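Long-range contacts in glycosyl transferases group 1 family protein (Francisella tularensis subsp. tularensis, PDB 5I45), which probably acts as a glycosyltransferase of the GT-B class, moving sugar units onto an acceptor, and is represented here by its C-terminal domain: residues F35-R39 with G67-D73; A51-K56 with A87-I93. One frame throughout, in Å; residues are numbered along the deposited sequence.

Contact 1. Residues F35-R39 with G67-D73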
# COMPACT_ATOMS: atom_id res chain seq x y z
N PHE A 35 -0.15 3.75 3.59
CA PHE A 35 -0.80 4.99 3.99
C PHE A 35 -0.84 5.15 5.48
O PHE A 35 -1.09 4.19 6.20
CB PHE A 35 -2.25 5.00 3.45
CG PHE A 35 -2.33 5.17 1.98
CD1 PHE A 35 -2.09 4.11 1.13
CD2 PHE A 35 -2.65 6.42 1.43
CE1 PHE A 35 -2.19 4.28 -0.24
CE2 PHE A 35 -2.73 6.58 0.06
CZ PHE A 35 -2.49 5.53 -0.77
N GLY A 36 -0.70 6.37 5.94
CA GLY A 36 -0.90 6.70 7.32
C GLY A 36 0.35 7.10 8.03
O GLY A 36 1.42 7.25 7.45
N ARG A 37 0.20 7.29 9.32
CA ARG A 37 1.29 7.75 10.13
C ARG A 37 2.49 6.81 10.08
O ARG A 37 2.34 5.59 10.00
CB ARG A 37 0.74 7.89 11.55
CG ARG A 37 1.70 8.38 12.57
CD ARG A 37 0.97 8.58 13.88
NE ARG A 37 1.93 8.76 14.95
CZ ARG A 37 1.67 9.17 16.19
NH1 ARG A 37 0.44 9.51 16.57
NH2 ARG A 37 2.67 9.27 17.05
N ILE A 38 3.68 7.39 10.08
CA ILE A 38 4.93 6.64 10.08
C ILE A 38 5.29 6.40 11.54
O ILE A 38 5.69 7.33 12.26
CB ILE A 38 6.06 7.41 9.37
CG1 ILE A 38 5.70 7.60 7.90
CG2 ILE A 38 7.40 6.70 9.54
CD1 ILE A 38 6.61 8.56 7.18
N ARG A 39 5.16 5.15 11.96
CA ARG A 39 5.36 4.77 13.37
C ARG A 39 5.55 3.28 13.41
O ARG A 39 4.95 2.57 12.62
CB ARG A 39 4.13 5.19 14.19
CG ARG A 39 4.18 4.89 15.67
CD ARG A 39 3.12 5.66 16.46
NE ARG A 39 3.09 5.25 17.87
CZ ARG A 39 3.99 5.61 18.78
NH1 ARG A 39 4.99 6.46 18.49
NH2 ARG A 39 3.89 5.15 20.02
N GLY A 67 2.35 9.53 4.16
CA GLY A 67 2.03 9.91 5.54
C GLY A 67 3.24 10.57 6.15
O GLY A 67 4.29 10.72 5.49
N GLU A 68 3.13 10.97 7.41
CA GLU A 68 4.28 11.57 8.06
C GLU A 68 4.48 11.04 9.45
O GLU A 68 3.61 10.39 10.03
CB GLU A 68 4.19 13.09 8.07
CG GLU A 68 4.40 13.68 6.68
CD GLU A 68 4.81 15.14 6.70
OE1 GLU A 68 4.63 15.81 7.73
OE2 GLU A 68 5.31 15.61 5.66
N ALA A 69 5.67 11.31 9.95
CA ALA A 69 6.04 10.95 11.28
C ALA A 69 5.75 12.16 12.17
O ALA A 69 6.14 13.29 11.82
CB ALA A 69 7.51 10.63 11.34
N THR A 70 5.13 11.94 13.31
CA THR A 70 4.97 13.01 14.30
C THR A 70 6.34 13.21 14.96
O THR A 70 7.26 12.40 14.80
CB THR A 70 3.93 12.65 15.36
OG1 THR A 70 4.40 11.51 16.07
CG2 THR A 70 2.57 12.36 14.72
N PRO A 71 6.50 14.31 15.73
CA PRO A 71 7.81 14.56 16.35
C PRO A 71 8.45 13.39 17.10
O PRO A 71 9.63 13.15 16.96
CB PRO A 71 7.49 15.71 17.29
CG PRO A 71 6.52 16.51 16.51
CD PRO A 71 5.60 15.46 15.92
N ARG A 72 7.67 12.63 17.85
CA ARG A 72 8.23 11.54 18.60
C ARG A 72 8.77 10.41 17.74
O ARG A 72 9.55 9.60 18.24
CB ARG A 72 7.22 10.98 19.61
CG ARG A 72 6.00 10.30 19.00
CD ARG A 72 5.07 9.72 20.06
NE ARG A 72 4.50 10.72 20.95
CZ ARG A 72 4.87 10.96 22.20
NH1 ARG A 72 5.82 10.24 22.77
NH2 ARG A 72 4.27 11.90 22.88
N ASP A 73 8.38 10.36 16.47
CA ASP A 73 8.83 9.35 15.54
C ASP A 73 9.72 9.84 14.39
O ASP A 73 10.01 9.08 13.49
CB ASP A 73 7.60 8.65 14.97
CG ASP A 73 6.88 7.85 16.03
OD1 ASP A 73 7.57 7.15 16.80
OD2 ASP A 73 5.63 7.96 16.09
O HOH W 1 4.41 9.15 13.90
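Gly-36 and Gly-67 open the contact with their CA atoms 4.7 Å apart, and just beyond, Ile-38 N donates to Glu-68 O (3.0 Å), tying the two loops together. Gly-67 CA makes a CA-H...O contact with Gly-36 O (3.3 Å), the two glycine backbones lying directly against each other.

Farther along, Asp-73 gathers two arginines on one carboxylate oxygen. Arg-39 NH1 meets the syn lone pair of Asp-73 OD2 at 2.9 Å, with that oxygen nearly in the guanidinium plane; Arg-37 NH2, in the conformer described, adds a weak bond to the same OD2 at 3.4 Å. Arg-37 gets there on a fully extended chain, CG anti to the backbone N (chi1 -179°), which lays its guanidinium under the methyl of Thr-70, CG2 standing 3.6 Å above the centre of the plane. A water beside this group accepts from Arg-37 NE (2.7 Å) and from Thr-70 N, and donates to Ile-38 O and to Asp-73 OD2, so four groups from both loops fix it. Arg-72 adds a third positive charge nearby, which the carboxylate probably offsets in part. On the buried side, Ile-38 CB rests 4.0 Å from Ala-69 CB, and Phe-76 and Lys-77 of helix 74-86 touch the isoleucine.

These loops follow the adjacent parallel strands 30-35 and 61-66, as strand-to-helix turns do at the C-terminal edge of a Rossmann-like GT-B domain.

Contact 2. Residues A51-K56 with A87-I93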
# COMPACT_ATOMS: atom_id res chain seq x y z
N ALA A 51 10.09 -3.94 1.10
CA ALA A 51 10.35 -3.23 -0.14
C ALA A 51 11.81 -3.35 -0.52
O ALA A 51 12.14 -3.48 -1.70
CB ALA A 51 9.94 -1.77 -0.05
N ILE A 52 12.71 -3.32 0.46
CA ILE A 52 14.13 -3.44 0.18
C ILE A 52 14.46 -4.81 -0.42
O ILE A 52 15.22 -4.90 -1.38
CB ILE A 52 14.96 -3.14 1.45
CG1 ILE A 52 14.92 -1.64 1.74
CG2 ILE A 52 16.39 -3.64 1.32
CD1 ILE A 52 15.50 -1.27 3.08
N VAL A 53 13.87 -5.87 0.12
CA VAL A 53 14.05 -7.21 -0.43
C VAL A 53 13.43 -7.30 -1.83
O VAL A 53 14.04 -7.78 -2.77
CB VAL A 53 13.35 -8.24 0.52
CG1 VAL A 53 13.16 -9.60 -0.12
CG2 VAL A 53 14.13 -8.35 1.84
N THR A 54 12.21 -6.81 -1.97
CA THR A 54 11.46 -7.01 -3.20
C THR A 54 11.98 -6.19 -4.37
O THR A 54 12.08 -6.68 -5.50
CB THR A 54 9.98 -6.67 -2.94
OG1 THR A 54 9.48 -7.49 -1.87
CG2 THR A 54 9.15 -6.89 -4.17
N LEU A 55 12.24 -4.94 -4.12
CA LEU A 55 12.51 -4.02 -5.21
C LEU A 55 13.88 -4.17 -5.82
O LEU A 55 14.10 -3.68 -6.93
CB LEU A 55 12.20 -2.59 -4.80
CG LEU A 55 10.74 -2.40 -4.44
CD1 LEU A 55 10.50 -0.97 -4.02
CD2 LEU A 55 9.80 -2.79 -5.58
N LYS A 56 14.81 -4.83 -5.12
CA LYS A 56 16.08 -5.18 -5.75
C LYS A 56 15.80 -6.05 -6.98
O LYS A 56 16.49 -5.97 -8.00
CB LYS A 56 16.96 -5.95 -4.79
CG LYS A 56 17.60 -5.11 -3.70
CD LYS A 56 18.06 -6.00 -2.55
CE LYS A 56 18.48 -5.21 -1.32
NZ LYS A 56 19.89 -4.75 -1.41
N ALA A 87 20.82 0.39 1.34
CA ALA A 87 20.49 -0.68 0.39
C ALA A 87 20.64 -0.24 -1.07
O ALA A 87 20.45 -1.05 -1.98
CB ALA A 87 19.05 -1.15 0.61
N GLY A 88 20.93 1.04 -1.31
CA GLY A 88 21.05 1.57 -2.67
C GLY A 88 19.72 1.68 -3.39
O GLY A 88 19.69 1.64 -4.63
N LEU A 89 18.63 1.87 -2.64
CA LEU A 89 17.28 1.91 -3.21
C LEU A 89 16.55 3.23 -3.13
O LEU A 89 15.30 3.26 -3.23
CB LEU A 89 16.45 0.77 -2.58
CG LEU A 89 16.85 -0.62 -3.05
CD1 LEU A 89 16.05 -1.66 -2.30
CD2 LEU A 89 16.65 -0.76 -4.56
N ASP A 90 17.26 4.35 -2.99
CA ASP A 90 16.57 5.64 -2.87
C ASP A 90 15.85 6.10 -4.15
O ASP A 90 15.09 7.04 -4.11
CB ASP A 90 17.50 6.72 -2.31
CG ASP A 90 18.71 6.92 -3.15
OD1 ASP A 90 18.85 6.23 -4.18
OD2 ASP A 90 19.52 7.78 -2.79
N LYS A 91 16.09 5.41 -5.27
CA LYS A 91 15.29 5.64 -6.48
C LYS A 91 14.04 4.81 -6.58
O LYS A 91 13.27 4.96 -7.53
CB LYS A 91 16.11 5.38 -7.73
CG LYS A 91 17.25 6.37 -7.86
CD LYS A 91 17.93 6.31 -9.20
CE LYS A 91 18.64 5.00 -9.40
NZ LYS A 91 19.66 4.73 -8.36
N GLN A 92 13.83 3.91 -5.63
CA GLN A 92 12.68 3.01 -5.66
C GLN A 92 11.84 3.03 -4.39
O GLN A 92 10.81 2.39 -4.37
CB GLN A 92 13.13 1.58 -5.96
CG GLN A 92 13.57 1.36 -7.39
CD GLN A 92 13.92 -0.11 -7.64
OE1 GLN A 92 13.03 -0.96 -7.87
NE2 GLN A 92 15.18 -0.41 -7.56
N ILE A 93 12.28 3.70 -3.33
CA ILE A 93 11.53 3.76 -2.06
C ILE A 93 11.53 5.21 -1.66
O ILE A 93 12.56 5.74 -1.28
CB ILE A 93 12.12 2.86 -0.98
CG1 ILE A 93 12.21 1.43 -1.51
CG2 ILE A 93 11.24 2.91 0.26
CD1 ILE A 93 12.96 0.46 -0.61
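With CG1 set beside the backbone N (chi1 -73°), Ile-52 directs that branch to Ile-93 and leaves CG2 for Ala-87, while Leu-89, whose CG also lies beside its own N (chi1 -72°), sends CD1 against the helix backbone. The two branches of Ile-52 thus serve different partners: CG1 lies 3.7 Å from Ile-93 CD1, the side chains crossing at about a right angle, and CG2 is 3.7 Å from Ala-87 CB. Leu-89 CD1 sits 3.5 Å from Ile-52 O, a carbonyl oxygen buried here without a polar partner, and the CG of Lys-56 approaches the same methyl from the other end of the helical segment.

Ile-93 packs against one turn of the helix. Its CD1 meets Ala-51 CB at 3.8 Å, and its CG1 is 3.9 Å from Leu-55 CD1, which also comes within 3.4 Å of Gln-92 O. Leu-55 and Ala-51 additionally touch Ala-63 of strand 61-66, and Val-84 of helix 74-86 backs Ile-93, so the apolar layer runs on into the sheet.

Gly-88 ends helix 74-86 in a Schellman motif with positive phi (71°), turning the chain so that Ala-87 and Leu-89 both face helix 44-57. In this Rossmann-like domain of alternating strands and helices, the turn from helix 74-86 into the edge strand 93-96 packs on the neighbouring helix 44-57.

The two contacts, whose nearest atoms are about 10 Å apart, both belong to the successive strand-helix units 30-35/44-57, 61-66/74-86 and then strand 93-96. Their segments alternate along the chain: 35-39, 51-56, 67-73, 87-93. Contact 1 lies at the C-terminal ends of strands 30-35 and 61-66; contact 2 lies just before strand 93-96. Two neighbouring strand-helix units are therefore joined through the loops leading into their helices and, about 20 Å away between centres, where the later part of helix 44-57 meets the turn after helix 74-86. Both contacts lie toward the 93-96 edge of the parallel sheet, in the C-terminal domain of the GT-B type.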